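Local coordinates for protein Agap007691-pb (Anopheles gambiae, PDB 5C98) that is of unknown function but belongs to the serpin family, whose members typically inhibit serine proteases, at residues P43-L48 against L171-S176; S142-A147 against E152-E157; N148-D153 against F282-T287. One frame throughout, in Å; residues are numbered along the deposited sequence. Where two conformers were deposited one is given.

Interaction 1: P43-L48 against L171-S176; sequences PYHVRL and LFSGVS
His45 and Ser173 make the one polar link across this buried contact: His45 ND1 and Ser173 OG stand 2.6 Å apart in a short and nearly straight hydrogen bond, 173°, in which either atom could be the donor. The serine oxygen meets the imidazole at its edge, in the plane of the ring. Both side chains reach across from backbones that stay well separated, the CA atoms of His45 and Ser173 being 7.0 Å apart. With CG trans to its backbone N (chi1 -162°), the histidine throws its ring out from the helix over the strand. Ser173 OG is gripped a second time by the side-chain amide of Gln323, from the adjoining strand 320-328, so this buried hydroxyl is shared between helix and sheet.

These elements belong to the serpin core, where helix 43-51 runs beneath the large central sheet in the region usually called the shutter. Strands 169-177 and 320-328 lie side by side here, and in inhibitory relatives they part to admit the reactive loop as a new strand. The helix and strand segments run in broadly opposed directions, at 144°, with 8.9 Å between their axes at closest approach.

The apolar share of the contact falls to Val175, the next residue along the strand to face the helix. Its CG2 methyl comes to 3.6 Å from CB of His45 and to 3.8 Å from CG of the same residue, bracing the root of the imidazole obliquely while Ser173 holds the ND1 edge. Val175 also touches Ser42, whose hydroxyl bonds the backbone N of His45. On another flank of the helix, Tyr44 and Leu48 pack on Leu85 and Leu89 of helix 75-89.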
loop_
_atom_site.group_PDB
_atom_site.type_symbol
_atom_site.label_atom_id
_atom_site.label_comp_id
_atom_site.label_asym_id
_atom_site.label_seq_id
_atom_site.Cartn_x
_atom_site.Cartn_y
_atom_site.Cartn_z
ATOM N N PRO A 43 1.847 3.022 -2.356
ATOM C CA PRO A 43 2.905 3.892 -2.891
ATOM C C PRO A 43 3.163 5.093 -2.005
ATOM O O PRO A 43 4.293 5.583 -1.939
ATOM C CB PRO A 43 2.362 4.262 -4.276
ATOM C CG PRO A 43 1.479 3.047 -4.638
ATOM C CD PRO A 43 0.814 2.724 -3.363
ATOM N N TYR A 44 2.131 5.610 -1.354
ATOM C CA TYR A 44 2.318 6.744 -0.460
ATOM C C TYR A 44 3.298 6.389 0.635
ATOM O O TYR A 44 4.183 7.193 0.958
ATOM C CB TYR A 44 0.973 7.157 0.138
ATOM C CG TYR A 44 0.953 8.456 0.947
ATOM C CD1 TYR A 44 1.607 9.590 0.488
ATOM C CD2 TYR A 44 0.206 8.551 2.102
ATOM C CE1 TYR A 44 1.538 10.782 1.184
ATOM C CE2 TYR A 44 0.143 9.751 2.814
ATOM C CZ TYR A 44 0.806 10.833 2.337
ATOM O OH TYR A 44 0.745 12.036 3.006
ATOM N N HIS A 45 3.157 5.200 1.252
ATOM C CA HIS A 45 4.116 4.852 2.287
ATOM C C HIS A 45 5.483 4.482 1.710
ATOM O O HIS A 45 6.502 4.679 2.382
ATOM C CB HIS A 45 3.582 3.801 3.218
ATOM C CG HIS A 45 4.333 3.748 4.497
ATOM N ND1 HIS A 45 5.037 2.641 4.905
ATOM C CD2 HIS A 45 4.483 4.678 5.459
ATOM C CE1 HIS A 45 5.606 2.902 6.073
ATOM N NE2 HIS A 45 5.293 4.137 6.424
ATOM N N VAL A 46 5.536 3.960 0.481
ATOM C CA VAL A 46 6.825 3.796 -0.198
ATOM C C VAL A 46 7.555 5.136 -0.217
ATOM O O VAL A 46 8.728 5.232 0.152
ATOM C CB VAL A 46 6.620 3.206 -1.608
ATOM C CG1 VAL A 46 7.861 3.358 -2.491
ATOM C CG2 VAL A 46 6.176 1.754 -1.558
ATOM N N ARG A 47 6.860 6.185 -0.651
ATOM C CA ARG A 47 7.414 7.542 -0.676
ATOM C C ARG A 47 7.824 7.996 0.719
ATOM O O ARG A 47 8.937 8.517 0.918
ATOM C CB ARG A 47 6.405 8.506 -1.331
ATOM C CG ARG A 47 6.747 9.985 -1.162
ATOM C CD ARG A 47 6.030 10.581 0.029
ATOM N NE ARG A 47 6.279 12.022 0.135
ATOM C CZ ARG A 47 5.621 12.938 -0.569
ATOM N NH1 ARG A 47 4.669 12.585 -1.422
ATOM N NH2 ARG A 47 5.899 14.229 -0.390
ATOM N N LEU A 48 6.945 7.816 1.702
ATOM C CA LEU A 48 7.251 8.347 3.026
ATOM C C LEU A 48 8.446 7.640 3.636
ATOM O O LEU A 48 9.313 8.282 4.266
ATOM C CB LEU A 48 6.039 8.239 3.949
ATOM C CG LEU A 48 4.929 9.211 3.572
ATOM C CD1 LEU A 48 3.687 8.862 4.351
ATOM C CD2 LEU A 48 5.291 10.686 3.824
ATOM N N LEU A 171 15.148 -1.805 4.032
ATOM C CA LEU A 171 13.995 -1.025 4.449
ATOM C C LEU A 171 12.736 -1.862 4.297
ATOM O O LEU A 171 12.627 -2.665 3.365
ATOM C CB LEU A 171 13.859 0.238 3.571
ATOM C CG LEU A 171 12.707 1.200 3.877
ATOM C CD1 LEU A 171 12.807 1.774 5.294
ATOM C CD2 LEU A 171 12.728 2.298 2.827
ATOM N N PHE A 172 11.774 -1.674 5.200
ATOM C CA PHE A 172 10.507 -2.386 5.209
ATOM C C PHE A 172 9.368 -1.421 5.480
ATOM O O PHE A 172 9.523 -0.482 6.258
ATOM C CB PHE A 172 10.544 -3.518 6.245
ATOM C CG PHE A 172 11.710 -4.417 6.029
ATOM C CD1 PHE A 172 11.602 -5.518 5.188
ATOM C CD2 PHE A 172 12.935 -4.142 6.592
ATOM C CE1 PHE A 172 12.709 -6.313 4.951
ATOM C CE2 PHE A 172 14.026 -4.922 6.333
ATOM C CZ PHE A 172 13.913 -6.010 5.526
ATOM N N SER A 173 8.235 -1.643 4.802
ATOM C CA SER A 173 7.021 -0.858 4.989
ATOM C C SER A 173 5.868 -1.815 5.199
ATOM O O SER A 173 5.661 -2.717 4.383
ATOM C CB SER A 173 6.745 -0.050 3.724
ATOM O OG SER A 173 5.376 0.350 3.692
ATOM N N GLY A 174 5.111 -1.618 6.263
ATOM C CA GLY A 174 3.855 -2.317 6.458
ATOM C C GLY A 174 2.704 -1.335 6.479
ATOM O O GLY A 174 2.746 -0.397 7.280
ATOM N N VAL A 175 1.658 -1.540 5.669
ATOM C CA VAL A 175 0.464 -0.693 5.692
ATOM C C VAL A 175 -0.762 -1.595 5.820
ATOM O O VAL A 175 -1.074 -2.356 4.898
ATOM C CB VAL A 175 0.338 0.215 4.477
ATOM C CG1 VAL A 175 -0.949 1.034 4.545
ATOM C CG2 VAL A 175 1.578 1.125 4.419
ATOM N N SER A 176 -1.449 -1.489 6.943
ATOM C CA SER A 176 -2.595 -2.322 7.264
ATOM C C SER A 176 -3.794 -1.445 7.521
ATOM O O SER A 176 -3.762 -0.583 8.398
ATOM C CB SER A 176 -2.329 -3.193 8.487
ATOM O OG SER A 176 -1.233 -4.033 8.206
#

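Interaction 2: S142-A147 against E152-E157; sequences SFYQRA and EDFIGE
Tyr144 and Phe154 pack their rings in an offset stack that forms the dense half of this contact. The centroids are 3.9 Å apart and the planes only 15° from parallel; at the tightest point CD2 of Tyr144 lies 3.3 Å from CD2 of Phe154. Phe154 CE2 sits over the centre of the tyrosine ring, whereas the tyrosine meets the phenylalanine ring nearer its rim. The edge of Phe143, through CD2, meets the opposite face of Tyr144, so one face of the phenol is stacked and the other is met edge-on. Phe154 reaches its place because its CG lies trans to the backbone N (chi1 -169°), which carries the ring back to the helix that the chain has just left.

The other half is looser, polar and wetter. Here the extended side chain of Gln145 uses NE2 to donate to the backbone O of Glu152, at 2.9 Å and almost straight, with the acceptor in the plane of the amide. Glu152 starts out pointing away from the helix, but the bend at chi2 (-68°) folds its carboxylate back until OE1 lies 3.6 Å from Gln145 CG. Its other oxygen, OE2, lies 3.0 Å from each of two waters; one donates to it and to Gln145 O, and the other stands between it and Tyr144 O. Waters thus supplement the direct contacts of this exposed acid with Gln145.

The chain reverses after helix 133-146, and the aromatic side of the loop that folds back along it rests on the central serpin sheet: Tyr144 and Phe154 both touch Phe172 of strand 169-177, the tyrosine hydroxyl bonds the backbone O of Leu98 in strand 95-104, and His324 of strand 320-328 meets the Phe154 ring and bonds its carbonyl oxygen.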
loop_
_atom_site.group_PDB
_atom_site.type_symbol
_atom_site.label_atom_id
_atom_site.label_comp_id
_atom_site.label_asym_id
_atom_site.label_seq_id
_atom_site.Cartn_x
_atom_site.Cartn_y
_atom_site.Cartn_z
ATOM N N SER A 142 9.234 -10.160 14.005
ATOM C CA SER A 142 8.817 -9.898 15.377
ATOM C C SER A 142 8.347 -8.457 15.552
ATOM O O SER A 142 7.379 -8.211 16.286
ATOM C CB SER A 142 9.921 -10.274 16.371
ATOM O OG SER A 142 11.061 -9.450 16.250
ATOM N N PHE A 143 8.984 -7.501 14.871
ATOM C CA PHE A 143 8.533 -6.114 14.958
ATOM C C PHE A 143 7.094 -5.983 14.485
ATOM O O PHE A 143 6.260 -5.378 15.173
ATOM C CB PHE A 143 9.436 -5.192 14.150
ATOM C CG PHE A 143 8.946 -3.780 14.080
ATOM C CD1 PHE A 143 9.205 -2.901 15.120
ATOM C CD2 PHE A 143 8.249 -3.322 12.981
ATOM C CE1 PHE A 143 8.770 -1.608 15.063
ATOM C CE2 PHE A 143 7.809 -2.025 12.930
ATOM C CZ PHE A 143 8.061 -1.172 13.978
ATOM N N TYR A 144 6.780 -6.538 13.308
ATOM C CA TYR A 144 5.430 -6.383 12.776
ATOM C C TYR A 144 4.426 -7.213 13.557
ATOM O O TYR A 144 3.261 -6.813 13.658
ATOM C CB TYR A 144 5.428 -6.665 11.268
ATOM C CG TYR A 144 6.064 -5.506 10.511
ATOM C CD1 TYR A 144 5.352 -4.326 10.286
ATOM C CD2 TYR A 144 7.366 -5.573 10.035
ATOM C CE1 TYR A 144 5.911 -3.271 9.619
ATOM C CE2 TYR A 144 7.933 -4.505 9.369
ATOM C CZ TYR A 144 7.210 -3.352 9.161
ATOM O OH TYR A 144 7.812 -2.308 8.473
ATOM N N GLN A 145 4.865 -8.314 14.183
ATOM C CA GLN A 145 3.981 -9.072 15.079
ATOM C C GLN A 145 3.643 -8.258 16.323
ATOM O O GLN A 145 2.475 -8.182 16.732
ATOM C CB GLN A 145 4.635 -10.398 15.501
ATOM C CG GLN A 145 4.718 -11.471 14.445
ATOM C CD GLN A 145 5.811 -12.483 14.747
ATOM O OE1 GLN A 145 6.407 -12.487 15.838
ATOM N NE2 GLN A 145 6.086 -13.353 13.777
ATOM N N ARG A 146 4.652 -7.653 16.947
ATOM C CA ARG A 146 4.419 -6.847 18.139
ATOM C C ARG A 146 3.571 -5.622 17.828
ATOM O O ARG A 146 2.914 -5.092 18.732
ATOM C CB ARG A 146 5.747 -6.377 18.760
ATOM C CG ARG A 146 6.617 -7.459 19.413
ATOM C CD ARG A 146 7.825 -6.837 20.149
ATOM N NE ARG A 146 8.695 -5.994 19.317
ATOM C CZ ARG A 146 9.699 -6.442 18.559
ATOM N NH1 ARG A 146 9.977 -7.736 18.497
ATOM N NH2 ARG A 146 10.420 -5.581 17.847
ATOM N N ALA A 147 3.563 -5.166 16.577
ATOM C CA ALA A 147 2.797 -3.996 16.196
ATOM C C ALA A 147 1.321 -4.300 16.044
ATOM O O ALA A 147 0.550 -3.361 15.852
ATOM C CB ALA A 147 3.350 -3.425 14.897
ATOM N N GLU A 152 1.654 -11.464 10.429
ATOM C CA GLU A 152 2.442 -12.296 11.328
ATOM C C GLU A 152 3.661 -12.914 10.660
ATOM O O GLU A 152 4.546 -13.409 11.365
ATOM C CB GLU A 152 1.573 -13.407 11.926
ATOM C CG GLU A 152 0.405 -12.889 12.759
ATOM C CD GLU A 152 0.853 -12.212 14.044
ATOM O OE1 GLU A 152 1.490 -12.892 14.880
ATOM O OE2 GLU A 152 0.571 -11.003 14.216
ATOM N N ASP A 153 3.734 -12.897 9.333
ATOM C CA ASP A 153 4.879 -13.425 8.583
ATOM C C ASP A 153 5.242 -12.392 7.521
ATOM O O ASP A 153 5.017 -12.567 6.323
ATOM C CB ASP A 153 4.559 -14.779 7.964
ATOM C CG ASP A 153 4.816 -15.923 8.915
ATOM O OD1 ASP A 153 5.986 -16.344 9.028
ATOM O OD2 ASP A 153 3.848 -16.392 9.551
ATOM N N PHE A 154 5.810 -11.291 7.984
ATOM C CA PHE A 154 6.058 -10.164 7.102
ATOM C C PHE A 154 6.989 -10.541 5.944
ATOM O O PHE A 154 6.769 -10.119 4.802
ATOM C CB PHE A 154 6.612 -9.004 7.948
ATOM C CG PHE A 154 6.669 -7.713 7.213
ATOM C CD1 PHE A 154 7.686 -7.477 6.328
ATOM C CD2 PHE A 154 5.702 -6.738 7.385
ATOM C CE1 PHE A 154 7.745 -6.317 5.606
ATOM C CE2 PHE A 154 5.786 -5.548 6.668
ATOM C CZ PHE A 154 6.796 -5.352 5.789
ATOM N N ILE A 155 8.064 -11.293 6.221
ATOM C CA ILE A 155 9.061 -11.657 5.215
ATOM C C ILE A 155 9.516 -13.078 5.499
ATOM O O ILE A 155 9.309 -13.619 6.587
ATOM C CB ILE A 155 10.327 -10.752 5.133
ATOM C CG1 ILE A 155 10.879 -10.457 6.529
ATOM C CG2 ILE A 155 10.068 -9.468 4.326
ATOM C CD1 ILE A 155 12.355 -10.092 6.505
ATOM N N GLY A 156 10.134 -13.676 4.481
ATOM C CA GLY A 156 10.866 -14.912 4.633
ATOM C C GLY A 156 12.363 -14.636 4.659
ATOM O O GLY A 156 12.838 -13.551 4.334
ATOM N N GLU A 157 13.113 -15.654 5.071
ATOM C CA GLU A 157 14.561 -15.506 5.124
ATOM C C GLU A 157 15.141 -15.153 3.762
ATOM O O GLU A 157 16.135 -14.416 3.679
ATOM C CB GLU A 157 15.190 -16.785 5.666
ATOM C CG GLU A 157 15.176 -16.862 7.181
ATOM C CD GLU A 157 13.932 -17.528 7.754
ATOM O OE1 GLU A 157 12.919 -17.677 7.027
ATOM O OE2 GLU A 157 13.976 -17.915 8.943
HETATM O O HOH W 1 0.820 -8.136 13.343
HETATM O O HOH W 2 0.690 -9.886 16.992
#

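Interaction 3: N148-D153 against F282-T287; sequences NTEIED and FVREKT
Arg284 holds the backbone carbonyl of Glu150 with two nitrogens at once. NE donates to Glu150 O at 2.9 Å and NH2 donates to the same oxygen at 3.1 Å; both bonds are bent, 148° and 137°, as expected when one acceptor is shared side-on. The oxygen lies at the guanidinium edge, close to its plane. Arg284 leaves the strand as an extended chain and turns at chi3 (-77°), which swings that edge round to the loop.

Beyond this grip, the Glu150 carboxylate remains close without forming a salt bridge, its OE1 4.3 Å from Arg284 NH2, and would probably still favour the positive charge electrostatically. Ile151 approaches the guanidinium obliquely, its backbone CA 4.4 Å from Arg284 NE. Farther along, a water accepts from Lys286 NZ and donates to Asp153 O, tying the loop to the strand a second time; Lys286 also forms a salt bridge with Asp159.

The arginine is positioned by the sheet: its side chain packs on His324 and Tyr326 of strand 320-328, and Val283 and Glu285 on either side of it pair through their backbones with Leu327 and Cys325. On the loop side, Thr149 O bonds Ser176 OG. A connection that leaves a surface helix and crosses the face of the large central sheet in this way is characteristic of the serpin fold.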
loop_
_atom_site.group_PDB
_atom_site.type_symbol
_atom_site.label_atom_id
_atom_site.label_comp_id
_atom_site.label_asym_id
_atom_site.label_seq_id
_atom_site.Cartn_x
_atom_site.Cartn_y
_atom_site.Cartn_z
ATOM N N ASN A 148 0.929 -5.575 16.139
ATOM C CA ASN A 148 -0.474 -5.996 16.112
ATOM C C ASN A 148 -1.184 -5.411 14.892
ATOM O O ASN A 148 -2.171 -4.684 14.986
ATOM C CB ASN A 148 -1.187 -5.639 17.415
ATOM C CG ASN A 148 -2.474 -6.412 17.603
ATOM O OD1 ASN A 148 -2.663 -7.479 17.019
ATOM N ND2 ASN A 148 -3.367 -5.875 18.421
ATOM N N THR A 149 -0.646 -5.753 13.727
ATOM C CA THR A 149 -1.056 -5.149 12.470
ATOM C C THR A 149 -1.539 -6.187 11.472
ATOM O O THR A 149 -1.636 -5.898 10.274
ATOM C CB THR A 149 0.088 -4.327 11.896
ATOM O OG1 THR A 149 -0.448 -3.383 10.951
ATOM C CG2 THR A 149 1.162 -5.241 11.254
ATOM N N GLU A 150 -1.867 -7.384 11.951
ATOM C CA GLU A 150 -2.438 -8.446 11.136
ATOM C C GLU A 150 -1.465 -9.014 10.109
ATOM O O GLU A 150 -1.899 -9.635 9.137
ATOM C CB GLU A 150 -3.756 -8.030 10.461
ATOM C CG GLU A 150 -4.901 -7.821 11.421
ATOM C CD GLU A 150 -5.149 -9.047 12.272
ATOM O OE1 GLU A 150 -5.381 -10.128 11.695
ATOM O OE2 GLU A 150 -5.071 -8.934 13.511
ATOM N N ILE A 151 -0.156 -8.848 10.314
ATOM C CA ILE A 151 0.880 -9.393 9.419
ATOM C C ILE A 151 1.851 -10.154 10.315
ATOM O O ILE A 151 2.765 -9.559 10.898
ATOM C CB ILE A 151 1.612 -8.313 8.603
ATOM C CG1 ILE A 151 0.652 -7.532 7.723
ATOM C CG2 ILE A 151 2.660 -8.968 7.706
ATOM C CD1 ILE A 151 1.277 -6.329 7.038
ATOM N N GLU A 152 1.654 -11.464 10.429
ATOM C CA GLU A 152 2.442 -12.296 11.328
ATOM C C GLU A 152 3.661 -12.914 10.660
ATOM O O GLU A 152 4.546 -13.409 11.365
ATOM C CB GLU A 152 1.573 -13.407 11.926
ATOM C CG GLU A 152 0.405 -12.889 12.759
ATOM C CD GLU A 152 0.853 -12.212 14.044
ATOM O OE1 GLU A 152 1.490 -12.892 14.880
ATOM O OE2 GLU A 152 0.571 -11.003 14.216
ATOM N N ASP A 153 3.734 -12.897 9.333
ATOM C CA ASP A 153 4.879 -13.425 8.583
ATOM C C ASP A 153 5.242 -12.392 7.521
ATOM O O ASP A 153 5.017 -12.567 6.323
ATOM C CB ASP A 153 4.559 -14.779 7.964
ATOM C CG ASP A 153 4.816 -15.923 8.915
ATOM O OD1 ASP A 153 5.986 -16.344 9.028
ATOM O OD2 ASP A 153 3.848 -16.392 9.551
ATOM N N PHE A 282 -10.122 -10.731 1.933
ATOM C CA PHE A 282 -8.972 -9.990 2.408
ATOM C C PHE A 282 -7.907 -10.069 1.331
ATOM O O PHE A 282 -7.952 -10.920 0.433
ATOM C CB PHE A 282 -8.446 -10.553 3.720
ATOM C CG PHE A 282 -7.709 -11.836 3.557
ATOM C CD1 PHE A 282 -8.384 -13.030 3.452
ATOM C CD2 PHE A 282 -6.319 -11.833 3.495
ATOM C CE1 PHE A 282 -7.692 -14.214 3.304
ATOM C CE2 PHE A 282 -5.622 -12.999 3.329
ATOM C CZ PHE A 282 -6.316 -14.202 3.236
ATOM N N VAL A 283 -6.948 -9.152 1.439
ATOM C CA VAL A 283 -5.732 -9.188 0.643
ATOM C C VAL A 283 -4.598 -8.946 1.616
ATOM O O VAL A 283 -4.641 -7.992 2.394
ATOM C CB VAL A 283 -5.730 -8.142 -0.492
ATOM C CG1 VAL A 283 -4.397 -8.110 -1.233
ATOM C CG2 VAL A 283 -6.823 -8.457 -1.480
ATOM N N ARG A 284 -3.625 -9.841 1.626
ATOM C CA ARG A 284 -2.418 -9.668 2.421
ATOM C C ARG A 284 -1.270 -10.040 1.506
ATOM O O ARG A 284 -1.076 -11.223 1.216
ATOM C CB ARG A 284 -2.440 -10.556 3.653
ATOM C CG ARG A 284 -1.244 -10.282 4.572
ATOM C CD ARG A 284 -1.085 -11.306 5.627
ATOM N NE ARG A 284 -2.044 -11.141 6.706
ATOM C CZ ARG A 284 -3.065 -11.957 6.956
ATOM N NH1 ARG A 284 -3.308 -13.007 6.177
ATOM N NH2 ARG A 284 -3.854 -11.716 7.998
ATOM N N GLU A 285 -0.525 -9.044 1.038
ATOM C CA GLU A 285 0.381 -9.247 -0.084
ATOM C C GLU A 285 1.715 -8.566 0.158
ATOM O O GLU A 285 1.765 -7.377 0.500
ATOM C CB GLU A 285 -0.228 -8.729 -1.395
ATOM C CG GLU A 285 -1.430 -9.547 -1.927
ATOM C CD GLU A 285 -1.097 -10.954 -2.374
ATOM O OE1 GLU A 285 0.070 -11.242 -2.732
ATOM O OE2 GLU A 285 -2.033 -11.806 -2.359
ATOM N N LYS A 286 2.782 -9.333 -0.026
ATOM C CA LYS A 286 4.153 -8.858 0.025
ATOM C C LYS A 286 4.571 -8.456 -1.383
ATOM O O LYS A 286 4.364 -9.221 -2.336
ATOM C CB LYS A 286 5.051 -9.983 0.530
ATOM C CG LYS A 286 6.529 -9.636 0.623
ATOM C CD LYS A 286 7.336 -10.734 1.311
ATOM C CE LYS A 286 7.435 -11.983 0.475
ATOM N NZ LYS A 286 7.900 -13.121 1.307
ATOM N N THR A 287 5.147 -7.264 -1.516
ATOM C CA THR A 287 5.600 -6.740 -2.791
ATOM C C THR A 287 7.002 -6.184 -2.632
ATOM O O THR A 287 7.527 -6.065 -1.523
ATOM C CB THR A 287 4.654 -5.658 -3.312
ATOM O OG1 THR A 287 4.570 -4.586 -2.362
ATOM C CG2 THR A 287 3.268 -6.236 -3.545
HETATM O O HOH W 3 6.449 -13.658 3.895
#

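How the interactions relate
Along the chain, segment 43-48 comes first, then 142-157 with both segments of interaction 2 and the loop side of interaction 3, then 171-176 and finally 282-287. Interactions 2 and 3 share Glu152 and Asp153, with centres about 9 Å apart; interaction 1 is centred about 15 Å from interaction 2 and about 13 Å from interaction 3. Strands 169-177, 320-328 and 270-287 lie side by side: interaction 1 packs helix 43-51 on one face of the first, while interaction 3 reaches the last from the other face. Both faces are thus covered near the strands that separate when an inhibitory serpin inserts its reactive loop, though inhibition by this protein is not established.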